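Local coordinates for protein alkaline phosphatase (Thermus thermophilus, PDB 7KWD) that probably acts as an alkaline phosphatase, a homodimeric hydrolase that uses zinc and magnesium to remove phosphate from phosphorylated compounds, at residues S96-A101 against V315-T320; A101-V106 against A150-S155; V106-V109 against I115-D118. All blocks are in the same frame, centred on the assembly; numbering follows the deposited sequence.

Contact 1: residues S96-A101 against V315-T320. With ZN (zinc ion), chain E.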
loop_
_atom_site.group_PDB
_atom_site.type_symbol
_atom_site.label_atom_id
_atom_site.label_comp_id
_atom_site.label_asym_id
_atom_site.label_seq_id
_atom_site.Cartn_x
_atom_site.Cartn_y
_atom_site.Cartn_z
ATOM N N SER A 96 7.056 19.041 0.840
ATOM C CA SER A 96 7.565 20.092 -0.053
ATOM C C SER A 96 8.230 19.486 -1.279
ATOM O O SER A 96 7.978 19.922 -2.410
ATOM C CB SER A 96 8.549 21.021 0.669
ATOM O OG SER A 96 9.591 20.300 1.282
ATOM N N ALA A 97 9.079 18.468 -1.083
ATOM C CA ALA A 97 9.691 17.822 -2.239
ATOM C C ALA A 97 8.638 17.128 -3.094
ATOM O O ALA A 97 8.713 17.149 -4.323
ATOM C CB ALA A 97 10.770 16.838 -1.779
ATOM N N ALA A 98 7.618 16.555 -2.472
ATOM C CA ALA A 98 6.574 15.900 -3.254
ATOM C C ALA A 98 5.803 16.923 -4.060
ATOM O O ALA A 98 5.591 16.763 -5.266
ATOM C CB ALA A 98 5.646 15.129 -2.331
ATOM N N GLY A 99 5.417 18.021 -3.413
ATOM C CA GLY A 99 4.731 19.083 -4.124
ATOM C C GLY A 99 5.592 19.673 -5.216
ATOM O O GLY A 99 5.110 19.955 -6.318
ATOM N N ASN A 100 6.884 19.856 -4.924
ATOM C CA ASN A 100 7.823 20.342 -5.927
ATOM C C ASN A 100 7.863 19.437 -7.151
ATOM O O ASN A 100 7.943 19.916 -8.285
ATOM C CB ASN A 100 9.219 20.425 -5.332
ATOM C CG ASN A 100 9.391 21.595 -4.409
ATOM O OD1 ASN A 100 8.489 22.408 -4.255
ATOM N ND2 ASN A 100 10.563 21.683 -3.780
ATOM N N ALA A 101 7.847 18.127 -6.937
ATOM C CA ALA A 101 7.854 17.203 -8.061
ATOM C C ALA A 101 6.649 17.462 -8.936
ATOM O O ALA A 101 6.758 17.535 -10.165
ATOM C CB ALA A 101 7.868 15.757 -7.558
ATOM N N VAL A 315 -4.681 12.829 -6.897
ATOM C CA VAL A 315 -3.376 12.236 -6.660
ATOM C C VAL A 315 -3.061 12.279 -5.175
ATOM O O VAL A 315 -3.378 13.254 -4.475
ATOM C CB VAL A 315 -2.284 12.971 -7.463
ATOM C CG1 VAL A 315 -2.100 14.375 -6.931
ATOM C CG2 VAL A 315 -0.969 12.173 -7.458
ATOM N N SER A 316 -2.418 11.224 -4.699
ATOM C CA SER A 316 -1.797 11.256 -3.383
ATOM C C SER A 316 -0.344 11.688 -3.534
ATOM O O SER A 316 0.326 11.297 -4.503
ATOM C CB SER A 316 -1.862 9.881 -2.717
ATOM O OG SER A 316 -1.053 9.897 -1.545
ATOM N N ASP A 317 0.162 12.488 -2.574
ATOM C CA ASP A 317 1.562 12.913 -2.683
ATOM C C ASP A 317 2.557 11.931 -2.080
ATOM O O ASP A 317 3.738 11.984 -2.426
ATOM C CB ASP A 317 1.766 14.310 -2.074
ATOM C CG ASP A 317 1.596 14.350 -0.594
ATOM O OD1 ASP A 317 0.905 13.494 0.007
ATOM O OD2 ASP A 317 2.160 15.296 -0.005
ATOM N N HIS A 318 2.106 11.047 -1.196
ATOM C CA HIS A 318 2.886 9.943 -0.645
ATOM C C HIS A 318 1.978 9.239 0.363
ATOM O O HIS A 318 0.965 9.798 0.810
ATOM C CB HIS A 318 4.154 10.400 0.085
ATOM C CG HIS A 318 3.853 11.432 1.106
ATOM N ND1 HIS A 318 3.333 11.117 2.346
ATOM C CD2 HIS A 318 3.871 12.774 1.035
ATOM C CE1 HIS A 318 3.087 12.223 3.008
ATOM N NE2 HIS A 318 3.423 13.238 2.240
ATOM N N ALA A 319 2.383 8.042 0.749
ATOM C CA ALA A 319 1.721 7.310 1.801
ATOM C C ALA A 319 2.284 7.713 3.163
ATOM O O ALA A 319 3.440 8.132 3.282
ATOM C CB ALA A 319 1.896 5.803 1.596
ATOM N N THR A 320 1.450 7.561 4.196
ATOM C CA THR A 320 1.861 7.857 5.564
ATOM C C THR A 320 1.272 6.832 6.517
ATOM O O THR A 320 0.077 6.513 6.448
ATOM C CB THR A 320 1.446 9.269 5.972
ATOM O OG1 THR A 320 2.104 10.172 5.110
ATOM C CG2 THR A 320 1.850 9.568 7.444
HETATM ZN ZN ZN E . 2.373 15.222 2.160
#

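Contact 2: residues A101-V106 against A150-S155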
loop_
_atom_site.group_PDB
_atom_site.type_symbol
_atom_site.label_atom_id
_atom_site.label_comp_id
_atom_site.label_asym_id
_atom_site.label_seq_id
_atom_site.Cartn_x
_atom_site.Cartn_y
_atom_site.Cartn_z
ATOM N N ALA A 101 7.847 18.127 -6.937
ATOM C CA ALA A 101 7.854 17.203 -8.061
ATOM C C ALA A 101 6.649 17.462 -8.936
ATOM O O ALA A 101 6.758 17.535 -10.165
ATOM C CB ALA A 101 7.868 15.757 -7.558
ATOM N N PHE A 102 5.478 17.625 -8.305
ATOM C CA PHE A 102 4.274 17.949 -9.060
ATOM C C PHE A 102 4.403 19.294 -9.778
ATOM O O PHE A 102 4.065 19.421 -10.964
ATOM C CB PHE A 102 3.054 18.007 -8.141
ATOM C CG PHE A 102 2.663 16.698 -7.511
ATOM C CD1 PHE A 102 3.176 15.493 -7.951
ATOM C CD2 PHE A 102 1.748 16.687 -6.473
ATOM C CE1 PHE A 102 2.779 14.303 -7.378
ATOM C CE2 PHE A 102 1.363 15.504 -5.894
ATOM C CZ PHE A 102 1.874 14.305 -6.349
ATOM N N SER A 103 4.823 20.334 -9.041
ATOM C CA SER A 103 4.662 21.699 -9.535
ATOM C C SER A 103 5.849 22.158 -10.356
ATOM O O SER A 103 5.705 23.097 -11.133
ATOM C CB SER A 103 4.456 22.695 -8.387
ATOM O OG SER A 103 5.642 22.795 -7.636
ATOM N N CYS A 104 7.006 21.513 -10.207
ATOM C CA CYS A 104 8.207 21.927 -10.905
ATOM C C CYS A 104 8.774 20.867 -11.834
ATOM O O CYS A 104 9.530 21.226 -12.725
ATOM C CB CYS A 104 9.289 22.357 -9.904
ATOM S SG CYS A 104 8.784 23.716 -8.830
ATOM N N GLY A 105 8.380 19.599 -11.692
ATOM C CA GLY A 105 8.796 18.545 -12.597
ATOM C C GLY A 105 10.175 17.982 -12.342
ATOM O O GLY A 105 10.715 17.287 -13.208
ATOM N N VAL A 106 10.764 18.261 -11.189
ATOM C CA VAL A 106 12.113 17.821 -10.881
ATOM C C VAL A 106 12.148 17.389 -9.422
ATOM O O VAL A 106 11.346 17.844 -8.596
ATOM C CB VAL A 106 13.189 18.915 -11.135
ATOM C CG1 VAL A 106 13.226 19.337 -12.557
ATOM C CG2 VAL A 106 12.962 20.109 -10.252
ATOM N N ALA A 150 1.571 25.823 -1.136
ATOM C CA ALA A 150 2.581 26.845 -1.372
ATOM C C ALA A 150 3.545 26.410 -2.462
ATOM O O ALA A 150 4.006 27.241 -3.260
ATOM C CB ALA A 150 3.320 27.174 -0.079
ATOM N N SER A 151 3.858 25.106 -2.523
ATOM C CA SER A 151 4.827 24.639 -3.504
ATOM C C SER A 151 4.327 24.836 -4.921
ATOM O O SER A 151 5.114 24.737 -5.861
ATOM C CB SER A 151 5.130 23.161 -3.284
ATOM O OG SER A 151 3.976 22.384 -3.645
ATOM N N PHE A 152 3.022 25.090 -5.097
ATOM C CA PHE A 152 2.498 25.295 -6.427
ATOM C C PHE A 152 2.615 26.724 -6.909
ATOM O O PHE A 152 2.505 26.946 -8.120
ATOM C CB PHE A 152 1.029 24.883 -6.523
ATOM C CG PHE A 152 0.845 23.420 -6.803
ATOM C CD1 PHE A 152 1.590 22.482 -6.124
ATOM C CD2 PHE A 152 -0.035 22.996 -7.758
ATOM C CE1 PHE A 152 1.442 21.129 -6.381
ATOM C CE2 PHE A 152 -0.182 21.653 -8.035
ATOM C CZ PHE A 152 0.538 20.722 -7.344
ATOM N N VAL A 153 2.843 27.694 -6.010
ATOM C CA VAL A 153 2.766 29.107 -6.363
ATOM C C VAL A 153 4.063 29.864 -6.087
ATOM O O VAL A 153 4.394 30.792 -6.832
ATOM C CB VAL A 153 1.587 29.801 -5.650
ATOM C CG1 VAL A 153 0.324 29.371 -6.281
ATOM C CG2 VAL A 153 1.607 29.437 -4.184
ATOM N N ILE A 154 4.806 29.538 -5.024
ATOM C CA ILE A 154 5.936 30.406 -4.644
ATOM C C ILE A 154 7.178 29.604 -4.274
ATOM O O ILE A 154 7.135 28.405 -4.018
ATOM C CB ILE A 154 5.579 31.369 -3.486
ATOM C CG1 ILE A 154 5.052 30.619 -2.251
ATOM C CG2 ILE A 154 4.547 32.426 -3.950
ATOM C CD1 ILE A 154 6.160 30.148 -1.258
ATOM N N SER A 155 8.306 30.307 -4.224
ATOM C CA SER A 155 9.587 29.699 -3.905
ATOM C C SER A 155 10.101 30.212 -2.569
ATOM O O SER A 155 10.066 31.417 -2.296
ATOM C CB SER A 155 10.654 30.002 -4.967
ATOM O OG SER A 155 11.868 29.376 -4.550
#

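Contact 3: residues V106-V109 against I115-D118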
loop_
_atom_site.group_PDB
_atom_site.type_symbol
_atom_site.label_atom_id
_atom_site.label_comp_id
_atom_site.label_asym_id
_atom_site.label_seq_id
_atom_site.Cartn_x
_atom_site.Cartn_y
_atom_site.Cartn_z
ATOM N N VAL A 106 10.764 18.261 -11.189
ATOM C CA VAL A 106 12.113 17.821 -10.881
ATOM C C VAL A 106 12.148 17.389 -9.422
ATOM O O VAL A 106 11.346 17.844 -8.596
ATOM C CB VAL A 106 13.189 18.915 -11.135
ATOM C CG1 VAL A 106 13.226 19.337 -12.557
ATOM C CG2 VAL A 106 12.962 20.109 -10.252
ATOM N N LYS A 107 13.076 16.498 -9.116
ATOM C CA LYS A 107 13.284 16.050 -7.748
ATOM C C LYS A 107 14.058 17.118 -7.008
ATOM O O LYS A 107 15.005 17.702 -7.554
ATOM C CB LYS A 107 14.066 14.746 -7.705
ATOM C CG LYS A 107 13.493 13.645 -8.581
ATOM C CD LYS A 107 12.402 12.904 -7.835
ATOM C CE LYS A 107 12.075 11.549 -8.442
ATOM N NZ LYS A 107 10.795 10.991 -7.867
ATOM N N THR A 108 13.639 17.390 -5.776
ATOM C CA THR A 108 14.333 18.311 -4.881
ATOM C C THR A 108 14.636 17.593 -3.576
ATOM O O THR A 108 14.209 16.461 -3.334
ATOM C CB THR A 108 13.512 19.580 -4.611
ATOM O OG1 THR A 108 12.283 19.226 -3.956
ATOM C CG2 THR A 108 13.190 20.254 -5.918
ATOM N N VAL A 109 15.448 18.246 -2.778
ATOM C CA VAL A 109 15.744 17.795 -1.430
ATOM C C VAL A 109 14.562 18.147 -0.541
ATOM O O VAL A 109 13.932 19.202 -0.715
ATOM C CB VAL A 109 17.039 18.456 -0.954
ATOM C CG1 VAL A 109 17.159 18.299 0.532
ATOM C CG2 VAL A 109 18.237 17.846 -1.727
ATOM N N ILE A 115 12.441 25.067 -4.988
ATOM C CA ILE A 115 13.831 25.485 -4.870
ATOM C C ILE A 115 14.685 24.245 -4.669
ATOM O O ILE A 115 14.230 23.242 -4.110
ATOM C CB ILE A 115 13.969 26.487 -3.695
ATOM C CG1 ILE A 115 15.244 27.313 -3.785
ATOM C CG2 ILE A 115 13.895 25.704 -2.350
ATOM C CD1 ILE A 115 15.349 28.404 -2.687
ATOM N N HIS A 116 15.943 24.329 -5.098
ATOM C CA HIS A 116 16.890 23.255 -4.893
ATOM C C HIS A 116 17.688 23.490 -3.619
ATOM O O HIS A 116 17.721 24.585 -3.087
ATOM C CB HIS A 116 17.833 23.128 -6.093
ATOM C CG HIS A 116 17.264 22.305 -7.198
ATOM N ND1 HIS A 116 16.634 21.099 -6.969
ATOM C CD2 HIS A 116 17.212 22.513 -8.532
ATOM C CE1 HIS A 116 16.203 20.611 -8.114
ATOM N NE2 HIS A 116 16.554 21.442 -9.081
ATOM N N ALA A 117 18.386 22.452 -3.158
ATOM C CA ALA A 117 19.112 22.569 -1.896
ATOM C C ALA A 117 20.187 23.653 -1.931
ATOM O O ALA A 117 20.685 24.055 -0.876
ATOM C CB ALA A 117 19.769 21.235 -1.532
ATOM N N ASP A 118 20.585 24.106 -3.112
ATOM C CA ASP A 118 21.603 25.132 -3.238
ATOM C C ASP A 118 20.986 26.507 -3.387
ATOM O O ASP A 118 21.705 27.468 -3.637
ATOM C CB ASP A 118 22.520 24.844 -4.439
ATOM C CG ASP A 118 21.789 24.934 -5.764
ATOM O OD1 ASP A 118 20.559 25.196 -5.757
ATOM O OD2 ASP A 118 22.434 24.752 -6.828
HETATM O O HOH W 1 17.584 20.242 -4.576
HETATM O O HOH W 2 14.832 21.803 -1.867
#

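Contact 1: residues S96-A101 against V315-T320
Ala-98 CB meets the imidazole ring of His-318 at its edge, near the ring plane and 4.5 Å from CD2. Over one face of the ring stands Asp-317 OD1, 3.2 Å above the plane and toward the rim. The two ring nitrogens have separate tasks. His-318 NE2 binds zinc at 2.2 Å. His-318 ND1 donates to Ala-319 O at 3.1 Å, nearly straight at 163°. This acceptor lies in the ring plane, but the donor sits well above the plane of the carbonyl.

The Asp-317 carboxylate binds the same zinc through one oxygen. Its OD2 is 2.2 Å from the metal, and the polar partner of its other end is Gly-48. CG of Asp-317 lies between the backbone N and carbonyl carbon (chi1 68°), which brings OD1 over the face of the His-318 ring and OD2 to the zinc.

The helix makes its approach through a single methyl group. Ala-98 CB is 3.7 Å from Asp-317 O and 4.0 Å from Asp-317 CB. No hydrogen bond joins the two segments, and the shared surface is small.

This is part of the metal site of the alkaline phosphatase family. Asp-47 and Ser-95 complete the zinc site. Ser-95, the predicted phosphoserine intermediate, begins helix 95-104, and Ala-98, three residues on, packs against the backbone and CB of Asp-317. With NE2 on the zinc, ND1 is the nitrogen left to donate to Ala-319 O. This bond is likely to limit rotation of the ring.

Contact 2: residues A101-V106 against A150-S155
Ser-151 comes first, and its carbonyl oxygen accepts a hydrogen bond from Ser-103 OG at 2.7 Å. The donor lies about 45° out of the carbonyl plane. A chi1 of 68° places Ser-103 OG between its own backbone N and carbonyl carbon, pointing at the other helix. Gly-99 O, in its own helix, is a second partner of the same hydroxyl. The hydroxyl of Ser-151 turns instead to Thr-148 O, in its own helix.

Phe-152 follows and carries the apolar part. Ser-103 CB sits over one face of its ring in a CH-pi contact, 4.0 Å from the ring centroid. Phe-152 CZ comes 3.8 Å from Phe-102 CB and lies at the edge of the Phe-102 ring, near its plane. The Phe-102 ring itself leads away from this segment.

Val-153 N and Ile-154 N both donate to Ala-150 O. Ser-155 OG then bonds to Ala-114 O.

The last turn of helix 95-104 thus packs against helix 147-153 in the buried interior. Phe-126 meets the Phe-152 ring edge-to-face. Val-153 leans on Tyr-169 and Phe-172 of helix 162-172, while the Phe-102 ring rests on Val-315 and Asp-317 of strand 310-325.

Contact 3: residues V106-V109 against I115-D118
His-116 reaches across to Val-106, Lys-107 and Thr-108. Both segments belong to the irregular loop between helices 95-104 and 125-131 of the alkaline phosphatase fold. Neither is a helix or strand, and no direct hydrogen bond joins them.

The tight part surrounds the His-116 ring. Lys-107 O lies at its edge, in plane, 3.2 Å from His-116 CE1. Val-106 CG2 approaches the same CE1 at 3.9 Å. Thr-108 CG2 is 3.7 Å from His-116 ND1. Both of these side chains cross the histidine at about a right angle. His-116 CG is anti to its carbonyl carbon (chi1 -84°), which carries the ring back toward the first segment. Its NE2 bonds to Pro-475 O, and Thr-108 OG1 bonds to Asn-100. With an alanine here, Pro-475 O would probably lose its partner and a gap would open beside Val-106 and Thr-108. A second close apolar point joins Val-109 CG2 to Ala-117 CB at 3.7 Å, next to helix 479-487. Val-109 also packs on Leu-333 of the second subunit.

On the looser side the backbones are joined through water. His-116 links the two sides, for its packed ring also turns ND1 to a bridging water at 2.7 Å. That water accepts from Ala-117 N, with a weak bond from Val-109 N. A second water donates to Val-109 O at 3.0 Å and to Ile-115 O at 2.7 Å.

How the contacts relate
Contacts 1 and 2 both use helix 95-104 and share Ala-101. Contact 2 passes to contact 3 through Val-106, where the chain has left the helix. Contacts 1 and 2 are core. Contact 3 is nearer the surface, with partly exposed residues. Their centres lie about 9, 15 and 21 Å from the chain centre. The chemistry changes along this path. Contact 1 sets one helix methyl against two zinc ligands. Contact 2 rests on aromatic packing with one direct hydrogen bond, and contact 3 on a histidine ring, methyl groups and bridging waters near the dimer partner. They also touch one another. Gly-99 packs on Ser-151, and Ser-155 on Ile-115.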